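Local coordinates for protein dihydropyrimidinase (Brevibacillus agri, PDB 3SFW) that catalyses the reversible hydrolytic ring opening of dihydropyrimidines, as a zinc-dependent member of the amidohydrolase family with a TIM-barrel catalytic domain, at residues G187-L190 against D191-K195; T211-P214 against E215-G218; V238-C242 against A243-R247; E293-N296 against Q297-W301; E352-K356 against G357-L361. All coordinates share one frame; numbering follows the deposited sequence.

Contact 1 (G187-L190 against D191-K195); sequences GDVL and DYLTK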
loop_
_atom_site.group_PDB
_atom_site.type_symbol
_atom_site.label_atom_id
_atom_site.label_comp_id
_atom_site.label_asym_id
_atom_site.label_seq_id
_atom_site.Cartn_x
_atom_site.Cartn_y
_atom_site.Cartn_z
ATOM N N GLY A 187 0.768 24.896 -0.316
ATOM C CA GLY A 187 1.225 26.276 -0.116
ATOM C C GLY A 187 0.930 26.841 1.268
ATOM O O GLY A 187 1.578 27.805 1.679
ATOM N N ASP A 188 -0.115 26.352 1.927
ATOM C CA ASP A 188 -0.437 26.897 3.272
ATOM C C ASP A 188 0.517 26.392 4.331
ATOM O O ASP A 188 0.958 27.155 5.226
ATOM C CB ASP A 188 -1.865 26.574 3.652
ATOM C CG ASP A 188 -2.875 27.370 2.815
ATOM O OD1 ASP A 188 -2.720 28.611 2.697
ATOM O OD2 ASP A 188 -3.792 26.768 2.263
ATOM N N VAL A 189 0.861 25.119 4.237
ATOM C CA VAL A 189 1.873 24.548 5.137
ATOM C C VAL A 189 3.171 25.297 4.919
ATOM O O VAL A 189 3.820 25.701 5.876
ATOM C CB VAL A 189 2.121 23.020 4.826
ATOM C CG1 VAL A 189 3.447 22.529 5.533
ATOM C CG2 VAL A 189 0.941 22.203 5.269
ATOM N N LEU A 190 3.559 25.487 3.652
ATOM C CA LEU A 190 4.829 26.174 3.350
ATOM C C LEU A 190 4.841 27.635 3.861
ATOM O O LEU A 190 5.850 28.110 4.435
ATOM C CB LEU A 190 5.087 26.165 1.829
ATOM C CG LEU A 190 5.850 24.917 1.343
ATOM C CD1 LEU A 190 5.333 23.612 2.009
ATOM C CD2 LEU A 190 5.764 24.833 -0.183
ATOM N N ASP A 191 3.740 28.345 3.640
ATOM C CA ASP A 191 3.661 29.768 4.083
ATOM C C ASP A 191 3.892 29.882 5.599
ATOM O O ASP A 191 4.680 30.744 6.049
ATOM C CB ASP A 191 2.301 30.397 3.713
ATOM C CG ASP A 191 2.251 31.910 3.995
ATOM O OD1 ASP A 191 1.529 32.331 4.931
ATOM O OD2 ASP A 191 2.875 32.673 3.232
ATOM N N TYR A 192 3.325 28.934 6.359
ATOM C CA TYR A 192 3.432 28.972 7.835
ATOM C C TYR A 192 4.842 28.630 8.239
ATOM O O TYR A 192 5.467 29.383 9.001
ATOM C CB TYR A 192 2.483 27.974 8.506
ATOM C CG TYR A 192 2.634 28.027 10.013
ATOM C CD1 TYR A 192 2.031 29.044 10.746
ATOM C CD2 TYR A 192 3.551 27.196 10.653
ATOM C CE1 TYR A 192 2.227 29.138 12.137
ATOM C CE2 TYR A 192 3.791 27.299 12.022
ATOM C CZ TYR A 192 3.103 28.248 12.755
ATOM O OH TYR A 192 3.371 28.342 14.108
ATOM N N LEU A 193 5.399 27.565 7.644
ATOM C CA LEU A 193 6.786 27.177 7.989
ATOM C C LEU A 193 7.821 28.239 7.668
ATOM O O LEU A 193 8.764 28.437 8.432
ATOM C CB LEU A 193 7.173 25.833 7.368
ATOM C CG LEU A 193 6.345 24.614 7.843
ATOM C CD1 LEU A 193 6.791 23.342 7.041
ATOM C CD2 LEU A 193 6.446 24.347 9.383
ATOM N N THR A 194 7.695 28.910 6.525
ATOM C CA THR A 194 8.709 29.907 6.156
ATOM C C THR A 194 8.641 31.098 7.112
ATOM O O THR A 194 9.668 31.639 7.488
ATOM C CB THR A 194 8.586 30.461 4.733
ATOM O OG1 THR A 194 7.379 31.213 4.617
ATOM C CG2 THR A 194 8.623 29.343 3.694
ATOM N N LYS A 195 7.433 31.460 7.531
ATOM C CA LYS A 195 7.254 32.549 8.469
ATOM C C LYS A 195 7.795 32.223 9.851
ATOM O O LYS A 195 8.453 33.060 10.482
ATOM C CB LYS A 195 5.787 32.977 8.520
ATOM C CG LYS A 195 5.457 33.885 7.339
ATOM C CD LYS A 195 4.010 34.142 7.207
ATOM C CE LYS A 195 3.786 35.094 6.044
ATOM N NZ LYS A 195 2.391 35.022 5.573
#
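Four successive backbone bonds, D191 N to G187 O, Y192 N to D188 O, L193 N to V189 O and T194 N to L190 O, follow the i to i+4 pattern of an alpha helix and identify this stretch as the first turns of helix 187-199. The third and fourth are straighter than the first two; L193 N meets V189 O at 3.0 Å with 169° at the hydrogen. One turn apart, V189 and L193 lie side by side and point the same way, with CG1 of V189 3.8 Å from CD1 of L193. That methyl of V189 is available because its torsion (chi1 166°) sets CG1 anti to the backbone N and beside the carbonyl carbon, on the side of the next turn. T194 also leans back on the preceding turn, its CG2 3.1 Å from L190 O, a close approach to an oxygen already engaged by T194 N. On the polar side K195 reaches back to D191 in a salt bridge, NZ to OD1 at 2.9 Å, meeting the syn side of the carboxylate about 20° out of its plane. D188 turns its carboxylate elsewhere, to a salt bridge with K156. The apolar side of the helix faces two neighbours: L190 packs on R212 and L193 on P213 in the loop ahead of helix 214-230, while V189 and L193 also touch L227 and F167 of the second subunit, placing this helix start at a subunit interface.

Contact 2 (T211-P214 against E215-G218); sequences TRPP and EAEG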
loop_
_atom_site.group_PDB
_atom_site.type_symbol
_atom_site.label_atom_id
_atom_site.label_comp_id
_atom_site.label_asym_id
_atom_site.label_seq_id
_atom_site.Cartn_x
_atom_site.Cartn_y
_atom_site.Cartn_z
ATOM N N THR A 211 11.742 24.288 5.117
ATOM C CA THR A 211 10.406 24.835 5.261
ATOM C C THR A 211 9.439 24.276 4.175
ATOM O O THR A 211 8.263 24.672 4.113
ATOM C CB THR A 211 10.409 26.387 5.124
ATOM O OG1 THR A 211 11.083 26.780 3.914
ATOM C CG2 THR A 211 11.145 27.058 6.334
ATOM N N ARG A 212 9.968 23.414 3.307
ATOM C CA ARG A 212 9.105 22.690 2.329
ATOM C C ARG A 212 9.291 21.176 2.386
ATOM O O ARG A 212 9.778 20.579 1.413
ATOM C CB ARG A 212 9.408 23.170 0.903
ATOM C CG ARG A 212 9.707 24.664 0.824
ATOM C CD ARG A 212 10.156 25.059 -0.591
ATOM N NE ARG A 212 9.034 25.193 -1.528
ATOM C CZ ARG A 212 8.372 26.339 -1.763
ATOM N NH1 ARG A 212 8.721 27.480 -1.132
ATOM N NH2 ARG A 212 7.413 26.385 -2.700
ATOM N N PRO A 213 8.887 20.524 3.500
ATOM C CA PRO A 213 9.244 19.105 3.641
ATOM C C PRO A 213 8.555 18.222 2.613
ATOM O O PRO A 213 7.513 18.612 2.047
ATOM C CB PRO A 213 8.740 18.736 5.041
ATOM C CG PRO A 213 8.372 20.020 5.713
ATOM C CD PRO A 213 8.054 20.995 4.624
ATOM N N PRO A 214 9.119 17.041 2.356
ATOM C CA PRO A 214 8.552 16.205 1.273
ATOM C C PRO A 214 7.109 15.811 1.512
ATOM O O PRO A 214 6.365 15.571 0.565
ATOM C CB PRO A 214 9.468 14.961 1.249
ATOM C CG PRO A 214 10.366 15.096 2.440
ATOM C CD PRO A 214 10.387 16.510 2.889
ATOM N N GLU A 215 6.721 15.671 2.786
ATOM C CA GLU A 215 5.342 15.363 3.110
ATOM C C GLU A 215 4.368 16.393 2.532
ATOM O O GLU A 215 3.245 16.031 2.226
ATOM C CB GLU A 215 5.169 15.244 4.623
ATOM C CG GLU A 215 5.927 14.008 5.218
ATOM C CD GLU A 215 7.464 14.177 5.487
ATOM O OE1 GLU A 215 8.067 15.270 5.337
ATOM O OE2 GLU A 215 8.078 13.152 5.864
ATOM N N ALA A 216 4.808 17.643 2.393
ATOM C CA ALA A 216 3.960 18.728 1.846
ATOM C C ALA A 216 3.746 18.541 0.325
ATOM O O ALA A 216 2.696 18.917 -0.227
ATOM C CB ALA A 216 4.620 20.107 2.125
ATOM N N GLU A 217 4.790 18.038 -0.340
ATOM C CA GLU A 217 4.699 17.714 -1.763
ATOM C C GLU A 217 3.856 16.470 -1.902
ATOM O O GLU A 217 2.966 16.387 -2.763
ATOM C CB GLU A 217 6.081 17.506 -2.375
ATOM C CG GLU A 217 5.983 16.981 -3.807
ATOM C CD GLU A 217 7.334 16.741 -4.463
ATOM O OE1 GLU A 217 8.347 17.372 -4.098
ATOM O OE2 GLU A 217 7.365 15.977 -5.420
ATOM N N GLY A 218 4.081 15.486 -1.039
ATOM C CA GLY A 218 3.244 14.275 -1.093
ATOM C C GLY A 218 1.760 14.633 -0.929
ATOM O O GLY A 218 0.877 14.080 -1.623
#
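P214 O accepts the shortest sound bond of this turn, from G218 N at 2.8 Å, nearly straight at 167°. It is an i to i+4 helical bond. One residue earlier, A216 N reaches P213 O at 2.9 Å, but the angle at hydrogen falls to 145°. This i to i+3 bond marks the tighter turn by which the chain enters helix 214-230. The two prolines suit that entry, since neither has an N-H to offer at a point where a helix has no preceding carbonyl to receive one. Their rings also form the apolar ground on which E215 folds back. Its CG lies beside the backbone N, and the bend at the next torsion (chi2 81°) brings OE1 back beside the proline rings, 3.5 Å from P213 CB and 3.6 Å from P214 CD. These are carbon-to-oxygen contacts rather than hydrogen bonds. On the next residue, the methyl CB of A216 comes within 3.3 Å of P213 O and 4.3 Å of P213 CD. E217 takes a different course: extended beyond CG, it carries its carboxylate to S241 and R292, which hold it by a hydrogen bond and a salt bridge. The turn therefore sits between two helices of the same chain. T211 rests on T194 and A197 of helix 187-199, E215 and E217 meet D244 and A245 of helix 243-254, and P213 and E215 also pack on L230 of the second subunit.

Contact 3 (V238-C242 against A243-R247); sequences VHVSC and ADAVR. With ZN (zinc ion), chain D; ACT (acetate ion), chain C.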
loop_
_atom_site.group_PDB
_atom_site.type_symbol
_atom_site.label_atom_id
_atom_site.label_comp_id
_atom_site.label_asym_id
_atom_site.label_seq_id
_atom_site.Cartn_x
_atom_site.Cartn_y
_atom_site.Cartn_z
ATOM N N VAL A 238 4.082 18.057 -12.315
ATOM C CA VAL A 238 5.396 18.530 -12.800
ATOM C C VAL A 238 6.411 18.348 -11.649
ATOM O O VAL A 238 6.018 18.173 -10.495
ATOM C CB VAL A 238 5.408 20.041 -13.225
ATOM C CG1 VAL A 238 4.313 20.325 -14.289
ATOM C CG2 VAL A 238 5.172 20.959 -12.003
ATOM N N HIS A 239 7.690 18.314 -12.016
ATOM C CA HIS A 239 8.798 18.177 -11.053
ATOM C C HIS A 239 8.446 17.340 -9.821
ATOM O O HIS A 239 8.525 17.836 -8.703
ATOM C CB HIS A 239 9.436 19.558 -10.647
ATOM C CG HIS A 239 8.458 20.629 -10.207
ATOM N ND1 HIS A 239 7.470 20.415 -9.258
ATOM C CD2 HIS A 239 8.422 21.960 -10.497
ATOM C CE1 HIS A 239 6.825 21.561 -9.035
ATOM N NE2 HIS A 239 7.402 22.509 -9.763
ATOM N N VAL A 240 8.227 16.038 -10.026
ATOM C CA VAL A 240 8.129 15.093 -8.888
ATOM C C VAL A 240 9.554 14.918 -8.288
ATOM O O VAL A 240 10.506 14.626 -9.030
ATOM C CB VAL A 240 7.558 13.719 -9.377
ATOM C CG1 VAL A 240 7.562 12.671 -8.227
ATOM C CG2 VAL A 240 6.142 13.909 -9.898
ATOM N N SER A 241 9.732 15.224 -6.986
ATOM C CA SER A 241 11.109 15.246 -6.454
ATOM C C SER A 241 11.371 14.169 -5.428
ATOM O O SER A 241 12.520 13.983 -4.984
ATOM C CB SER A 241 11.424 16.622 -5.821
ATOM O OG SER A 241 10.731 16.797 -4.585
ATOM N N CYS A 242 10.315 13.535 -4.935
ATOM C CA CYS A 242 10.476 12.693 -3.746
ATOM C C CYS A 242 9.661 11.431 -3.767
ATOM O O CYS A 242 8.667 11.298 -4.513
ATOM C CB CYS A 242 10.170 13.462 -2.466
ATOM S SG CYS A 242 8.442 13.983 -2.278
ATOM N N ALA A 243 10.135 10.460 -2.990
ATOM C CA ALA A 243 9.498 9.141 -2.937
ATOM C C ALA A 243 8.054 9.214 -2.472
ATOM O O ALA A 243 7.200 8.494 -3.009
ATOM C CB ALA A 243 10.322 8.167 -2.012
ATOM N N ASP A 244 7.738 10.148 -1.574
ATOM C CA ASP A 244 6.362 10.287 -1.084
ATOM C C ASP A 244 5.421 10.520 -2.285
ATOM O O ASP A 244 4.374 9.882 -2.394
ATOM C CB ASP A 244 6.303 11.478 -0.131
ATOM C CG ASP A 244 4.989 11.574 0.629
ATOM O OD1 ASP A 244 5.049 12.010 1.800
ATOM O OD2 ASP A 244 3.895 11.288 0.077
ATOM N N ALA A 245 5.827 11.412 -3.182
ATOM C CA ALA A 245 5.019 11.720 -4.360
ATOM C C ALA A 245 5.016 10.568 -5.361
ATOM O O ALA A 245 3.947 10.228 -5.934
ATOM C CB ALA A 245 5.478 12.997 -5.009
ATOM N N VAL A 246 6.179 9.956 -5.573
ATOM C CA VAL A 246 6.236 8.791 -6.475
ATOM C C VAL A 246 5.259 7.697 -6.038
ATOM O O VAL A 246 4.497 7.171 -6.846
ATOM C CB VAL A 246 7.658 8.190 -6.529
ATOM C CG1 VAL A 246 7.623 6.857 -7.294
ATOM C CG2 VAL A 246 8.663 9.178 -7.230
ATOM N N ARG A 247 5.245 7.385 -4.742
ATOM C CA ARG A 247 4.345 6.327 -4.233
ATOM C C ARG A 247 2.875 6.626 -4.553
ATOM O O ARG A 247 2.113 5.725 -4.869
ATOM C CB ARG A 247 4.496 6.185 -2.686
ATOM C CG ARG A 247 5.865 5.673 -2.317
ATOM C CD ARG A 247 6.183 5.939 -0.834
ATOM N NE ARG A 247 7.587 5.664 -0.565
ATOM C CZ ARG A 247 8.231 6.096 0.518
ATOM N NH1 ARG A 247 7.582 6.827 1.415
ATOM N NH2 ARG A 247 9.514 5.812 0.696
HETATM ZN ZN ZN D . 6.926 24.611 -10.141
HETATM C C ACT C . 10.258 3.817 -2.365
HETATM O O ACT C . 10.945 4.141 -1.367
HETATM O OXT ACT C . 10.672 2.889 -3.166
HETATM C CH3 ACT C . 9.021 4.533 -2.588
HETATM O O HOH W 1 6.883 26.711 -10.261
HETATM O O HOH W 2 8.707 25.413 -9.050
#
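One face of the R247 guanidinium is overlaid by the methyl of A243, CB 3.5 Å above the plane and offset toward its rim. An acetate ion, probably from the crystallisation liquor, is modelled at the edge of the same group, next to NH2, but its methyl crowds R247 NE too closely, so its exact placement is doubtful. The other flat group, the H239 imidazole, carries V238 CG2 over the centre of one face at 3.4 Å. Its NE2 binds zinc at 2.2 Å, in a site that includes H183, the carboxylated K150 and two waters. Beyond this ligand the chain enters helix 243-254 with C242 as N-cap. C242 O accepts V246 N at 3.0 Å, with 167° at the hydrogen. Side chains close the same turn: V240 and V246 cross at about a right angle, and V240 CG1, set anti to the backbone N (chi1 175°), lies 3.8 Å from both V246 CG2 and A245 CB, while C242 SG rests 4.1 Å from A245 CB. The segment thus runs from the end of strand 234-237, bearing a metal ligand as expected of a TIM-barrel hydrolase, into a helix packed between helix 214-230, through A245 on T221, and helix 295-305, through V246 on L300.

Contact 4 (E293-N296 against Q297-W301); sequences EKWN and QDVLW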
loop_
_atom_site.group_PDB
_atom_site.type_symbol
_atom_site.label_atom_id
_atom_site.label_comp_id
_atom_site.label_asym_id
_atom_site.label_seq_id
_atom_site.Cartn_x
_atom_site.Cartn_y
_atom_site.Cartn_z
ATOM N N GLU A 293 16.787 14.692 0.346
ATOM C CA GLU A 293 17.785 13.722 0.830
ATOM C C GLU A 293 18.136 12.800 -0.331
ATOM O O GLU A 293 17.263 12.394 -1.089
ATOM C CB GLU A 293 17.200 12.919 1.982
ATOM C CG GLU A 293 17.055 13.751 3.254
ATOM C CD GLU A 293 16.325 13.024 4.404
ATOM O OE1 GLU A 293 15.571 12.043 4.188
ATOM O OE2 GLU A 293 16.283 13.618 5.496
ATOM N N LYS A 294 19.410 12.464 -0.466
ATOM C CA LYS A 294 19.905 11.853 -1.684
ATOM C C LYS A 294 19.195 10.519 -1.989
ATOM O O LYS A 294 19.079 10.141 -3.163
ATOM C CB LYS A 294 21.416 11.620 -1.547
ATOM C CG LYS A 294 22.071 11.124 -2.849
ATOM C CD LYS A 294 23.605 11.152 -2.721
ATOM C CE LYS A 294 24.242 10.377 -3.888
ATOM N NZ LYS A 294 23.995 11.065 -5.245
ATOM N N TRP A 295 18.770 9.789 -0.959
ATOM C CA TRP A 295 18.093 8.494 -1.211
ATOM C C TRP A 295 16.870 8.621 -2.140
ATOM O O TRP A 295 16.498 7.636 -2.811
ATOM C CB TRP A 295 17.675 7.780 0.094
ATOM C CG TRP A 295 16.575 8.449 0.860
ATOM C CD1 TRP A 295 16.725 9.375 1.849
ATOM C CD2 TRP A 295 15.170 8.213 0.735
ATOM N NE1 TRP A 295 15.487 9.713 2.368
ATOM C CE2 TRP A 295 14.520 9.042 1.675
ATOM C CE3 TRP A 295 14.388 7.417 -0.109
ATOM C CZ2 TRP A 295 13.135 9.074 1.815
ATOM C CZ3 TRP A 295 13.006 7.407 0.084
ATOM C CH2 TRP A 295 12.398 8.247 1.005
ATOM N N ASN A 296 16.243 9.806 -2.187
ATOM C CA ASN A 296 15.101 10.001 -3.095
ATOM C C ASN A 296 15.464 9.803 -4.562
ATOM O O ASN A 296 14.599 9.441 -5.371
ATOM C CB ASN A 296 14.423 11.364 -2.893
ATOM C CG ASN A 296 13.667 11.431 -1.611
ATOM O OD1 ASN A 296 12.517 10.971 -1.528
ATOM N ND2 ASN A 296 14.332 11.932 -0.544
ATOM N N GLN A 297 16.731 10.068 -4.921
ATOM C CA GLN A 297 17.128 10.060 -6.348
ATOM C C GLN A 297 16.856 8.684 -6.919
ATOM O O GLN A 297 16.336 8.560 -8.046
ATOM C CB GLN A 297 18.619 10.356 -6.496
ATOM C CG GLN A 297 18.963 11.805 -6.057
ATOM C CD GLN A 297 20.447 12.037 -6.013
ATOM O OE1 GLN A 297 21.246 11.086 -6.150
ATOM N NE2 GLN A 297 20.845 13.302 -5.845
ATOM N N ASP A 298 17.290 7.637 -6.203
ATOM C CA ASP A 298 17.135 6.300 -6.812
ATOM C C ASP A 298 15.676 5.873 -6.977
ATOM O O ASP A 298 15.351 5.082 -7.892
ATOM C CB ASP A 298 17.970 5.216 -6.117
ATOM C CG ASP A 298 19.427 5.174 -6.645
ATOM O OD1 ASP A 298 20.294 4.729 -5.870
ATOM O OD2 ASP A 298 19.719 5.608 -7.807
ATOM N N VAL A 299 14.821 6.351 -6.077
ATOM C CA VAL A 299 13.381 6.115 -6.231
ATOM C C VAL A 299 12.862 6.803 -7.520
ATOM O O VAL A 299 12.076 6.211 -8.267
ATOM C CB VAL A 299 12.604 6.590 -5.006
ATOM C CG1 VAL A 299 11.066 6.263 -5.163
ATOM C CG2 VAL A 299 13.117 5.875 -3.698
ATOM N N LEU A 300 13.319 8.029 -7.790
ATOM C CA LEU A 300 12.991 8.689 -9.097
ATOM C C LEU A 300 13.510 7.905 -10.335
ATOM O O LEU A 300 12.776 7.698 -11.327
ATOM C CB LEU A 300 13.535 10.130 -9.138
ATOM C CG LEU A 300 12.949 11.051 -8.064
ATOM C CD1 LEU A 300 13.736 12.356 -8.074
ATOM C CD2 LEU A 300 11.441 11.346 -8.274
ATOM N N TRP A 301 14.750 7.429 -10.265
ATOM C CA TRP A 301 15.308 6.675 -11.372
ATOM C C TRP A 301 14.514 5.400 -11.567
ATOM O O TRP A 301 14.196 5.062 -12.700
ATOM C CB TRP A 301 16.784 6.285 -11.109
ATOM C CG TRP A 301 17.816 7.422 -11.363
ATOM C CD1 TRP A 301 18.702 7.969 -10.439
ATOM C CD2 TRP A 301 18.109 8.028 -12.602
ATOM N NE1 TRP A 301 19.515 8.897 -11.061
ATOM C CE2 TRP A 301 19.159 8.960 -12.391
ATOM C CE3 TRP A 301 17.592 7.876 -13.907
ATOM C CZ2 TRP A 301 19.710 9.696 -13.425
ATOM C CZ3 TRP A 301 18.112 8.654 -14.910
ATOM C CH2 TRP A 301 19.171 9.529 -14.679
HETATM O O HOH W 3 23.583 14.031 -4.963
HETATM O O HOH W 4 19.674 7.734 -4.343
#
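Polar bonds between side chains link K294 with Q297. K294 NZ gives Q297 OE1 a hydrogen bond of 2.9 Å, arriving 18° out of the plane of the amide carbonyl. The bend at the end of the lysine (chi4 66°) turns NZ back toward OE1, while the glutamine chain runs extended beyond CG, and the two side chains cross obliquely. A water completes a ring of bonds by accepting from both K294 NZ and Q297 NE2, at 3.0 Å each, which ties the two ends of the amide to one ammonium group. A second polar set gathers round E293 at the very start of the helix: E293 O is gripped by N296 N and N296 ND2 from the same face of its plane. W295 NE1 meets E293 OE1 at 3.0 Å on the anti lone pair, in the plane of the indole. N296 ND2 also stands 3.6 Å above one face of that indole, offset toward the rim, while N296 OD1 accepts A243 N at the start of helix 243-254. Backbone bonds then start the helix, with Q297 N to K294 O at 2.9 Å and L300 N to N296 O at 3.1 Å. A further water bridges K294 O and D298 N. Apolar contact is modest: W295 CZ3 lies 4.1 Å from V299 CG2, the two side chains pointing the same way. Replacing Q297 with a leucine would probably leave the K294 ammonium without its amide partner and the bridging water without the donor that NE2 supplied. The chemistry implies a helix start held by amide, ammonium and carboxylate groups and two waters.

Contact 5 (E352-K356 against G357-L361); sequences EGVRK and GKISL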
loop_
_atom_site.group_PDB
_atom_site.type_symbol
_atom_site.label_atom_id
_atom_site.label_comp_id
_atom_site.label_asym_id
_atom_site.label_seq_id
_atom_site.Cartn_x
_atom_site.Cartn_y
_atom_site.Cartn_z
ATOM N N GLU A 352 24.162 9.986 -16.700
ATOM C CA GLU A 352 23.881 9.418 -15.395
ATOM C C GLU A 352 22.838 8.336 -15.501
ATOM O O GLU A 352 22.655 7.562 -14.547
ATOM C CB GLU A 352 23.396 10.502 -14.438
ATOM C CG GLU A 352 24.557 11.401 -14.002
ATOM C CD GLU A 352 25.599 10.633 -13.189
ATOM O OE1 GLU A 352 25.214 9.932 -12.222
ATOM O OE2 GLU A 352 26.807 10.745 -13.503
ATOM N N GLY A 353 22.018 8.396 -16.568
ATOM C CA GLY A 353 20.886 7.450 -16.675
ATOM C C GLY A 353 21.248 6.238 -17.552
ATOM O O GLY A 353 21.434 5.137 -17.064
ATOM N N VAL A 354 21.436 6.460 -18.846
ATOM C CA VAL A 354 21.696 5.365 -19.760
ATOM C C VAL A 354 23.024 4.668 -19.464
ATOM O O VAL A 354 23.102 3.429 -19.426
ATOM C CB VAL A 354 21.685 5.863 -21.250
ATOM C CG1 VAL A 354 22.032 4.701 -22.229
ATOM C CG2 VAL A 354 20.297 6.442 -21.590
ATOM N N ARG A 355 24.068 5.462 -19.310
ATOM C CA ARG A 355 25.402 4.878 -19.166
ATOM C C ARG A 355 25.556 4.102 -17.853
ATOM O O ARG A 355 26.443 3.248 -17.759
ATOM C CB ARG A 355 26.458 5.961 -19.208
ATOM C CG ARG A 355 26.716 6.504 -20.553
ATOM C CD ARG A 355 27.952 7.390 -20.504
ATOM N NE ARG A 355 29.121 6.672 -20.970
ATOM C CZ ARG A 355 30.164 6.347 -20.223
ATOM N NH1 ARG A 355 30.212 6.689 -18.940
ATOM N NH2 ARG A 355 31.162 5.659 -20.768
ATOM N N LYS A 356 24.737 4.413 -16.846
ATOM C CA LYS A 356 24.810 3.709 -15.559
ATOM C C LYS A 356 23.734 2.626 -15.452
ATOM O O LYS A 356 23.522 2.053 -14.393
ATOM C CB LYS A 356 24.737 4.714 -14.395
ATOM C CG LYS A 356 25.898 5.726 -14.434
ATOM C CD LYS A 356 25.892 6.651 -13.213
ATOM C CE LYS A 356 27.293 7.242 -12.940
ATOM N NZ LYS A 356 27.227 8.130 -11.725
ATOM N N GLY A 357 23.033 2.367 -16.555
ATOM C CA GLY A 357 22.057 1.288 -16.574
ATOM C C GLY A 357 20.785 1.582 -15.808
ATOM O O GLY A 357 19.989 0.668 -15.509
ATOM N N LYS A 358 20.545 2.859 -15.495
ATOM C CA LYS A 358 19.302 3.206 -14.802
ATOM C C LYS A 358 18.083 3.242 -15.678
ATOM O O LYS A 358 16.985 2.946 -15.207
ATOM C CB LYS A 358 19.445 4.525 -14.053
ATOM C CG LYS A 358 20.620 4.402 -13.076
ATOM C CD LYS A 358 20.763 5.534 -12.119
ATOM C CE LYS A 358 21.975 5.280 -11.181
ATOM N NZ LYS A 358 22.214 6.455 -10.257
ATOM N N ILE A 359 18.274 3.605 -16.939
ATOM C CA ILE A 359 17.209 3.546 -17.936
ATOM C C ILE A 359 17.880 3.031 -19.211
ATOM O O ILE A 359 19.087 3.192 -19.347
ATOM C CB ILE A 359 16.615 4.950 -18.243
ATOM C CG1 ILE A 359 17.743 5.988 -18.446
ATOM C CG2 ILE A 359 15.712 5.467 -17.071
ATOM C CD1 ILE A 359 17.159 7.397 -18.929
ATOM N N SER A 360 17.099 2.532 -20.186
ATOM C CA SER A 360 17.687 2.128 -21.475
ATOM C C SER A 360 17.871 3.324 -22.422
ATOM O O SER A 360 17.291 4.387 -22.209
ATOM C CB SER A 360 16.856 1.059 -22.172
ATOM O OG SER A 360 15.633 1.577 -22.628
ATOM N N LEU A 361 18.659 3.142 -23.482
ATOM C CA LEU A 361 18.839 4.221 -24.451
ATOM C C LEU A 361 17.485 4.531 -25.114
ATOM O O LEU A 361 17.169 5.692 -25.370
ATOM C CB LEU A 361 19.876 3.823 -25.517
ATOM C CG LEU A 361 20.168 4.880 -26.576
ATOM C CD1 LEU A 361 20.555 6.196 -25.934
ATOM C CD2 LEU A 361 21.289 4.400 -27.477
HETATM O O HOH W 5 22.977 8.263 -11.747
HETATM O O HOH W 6 21.396 1.405 -20.077
#
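A Schellman motif ends helix 345-354 here, and V354 packs against the chain that leaves it. Its two defining bonds are K358 N to G353 O, 2.9 Å and 140° at the hydrogen, and G357 N to V354 O, 3.1 Å, the second also closing a type I turn from V354 to G357. G357, at positive phi (73°), is the C-prime residue; a side chain on it would run into the carbonyl oxygen of K356. After the reversal the chain passes back alongside V354, whose CA points its hydrogen almost straight at I359 O (CA to O 3.4 Å, 175°). The two methyls of V354 divide the work: CG2 touches I359 CG1 at 4.1 Å and CG1, anti to the backbone N, touches L361 CB at 4.0 Å. An alanine in place of V354 would lose both methyl contacts and is likely to open a gap beside I359 CG1 and L361 CB. A water bridges the helix end and the returning loop, donating to V354 O and I359 O. On the polar side, K356 reaches back one turn to E352, NZ to OE1 2.7 Å, on the syn side of the carboxylate. K358 lays its aliphatic chain along E352 O, with CD at 3.7 Å. S360 caps helix 361-376 through Q363 N, and its OG also bonds P461 O of the third subunit.

Overall arrangement
The five contacts follow one another along the amidohydrolase part of the chain, each at an end of a helix. Contacts 1, 2, 3 and 4 form a chain of neighbours: successive centres lie about 10 Å apart and touch, through L190 on A216, G218 on D244, and A243 on W295. Their helices alternate with the parallel strands 180-182, 234-237, 258-263 and 311-312 of the barrel, and contact 3 brings in the zinc ligand H239. Contact 5 is about 15 Å between centres from contact 4, which it meets through W301 packed on G353 and K358, and about 37 Å from contact 1. The second subunit meets contacts 1 and 2, the third contacts 3, 4 and 5.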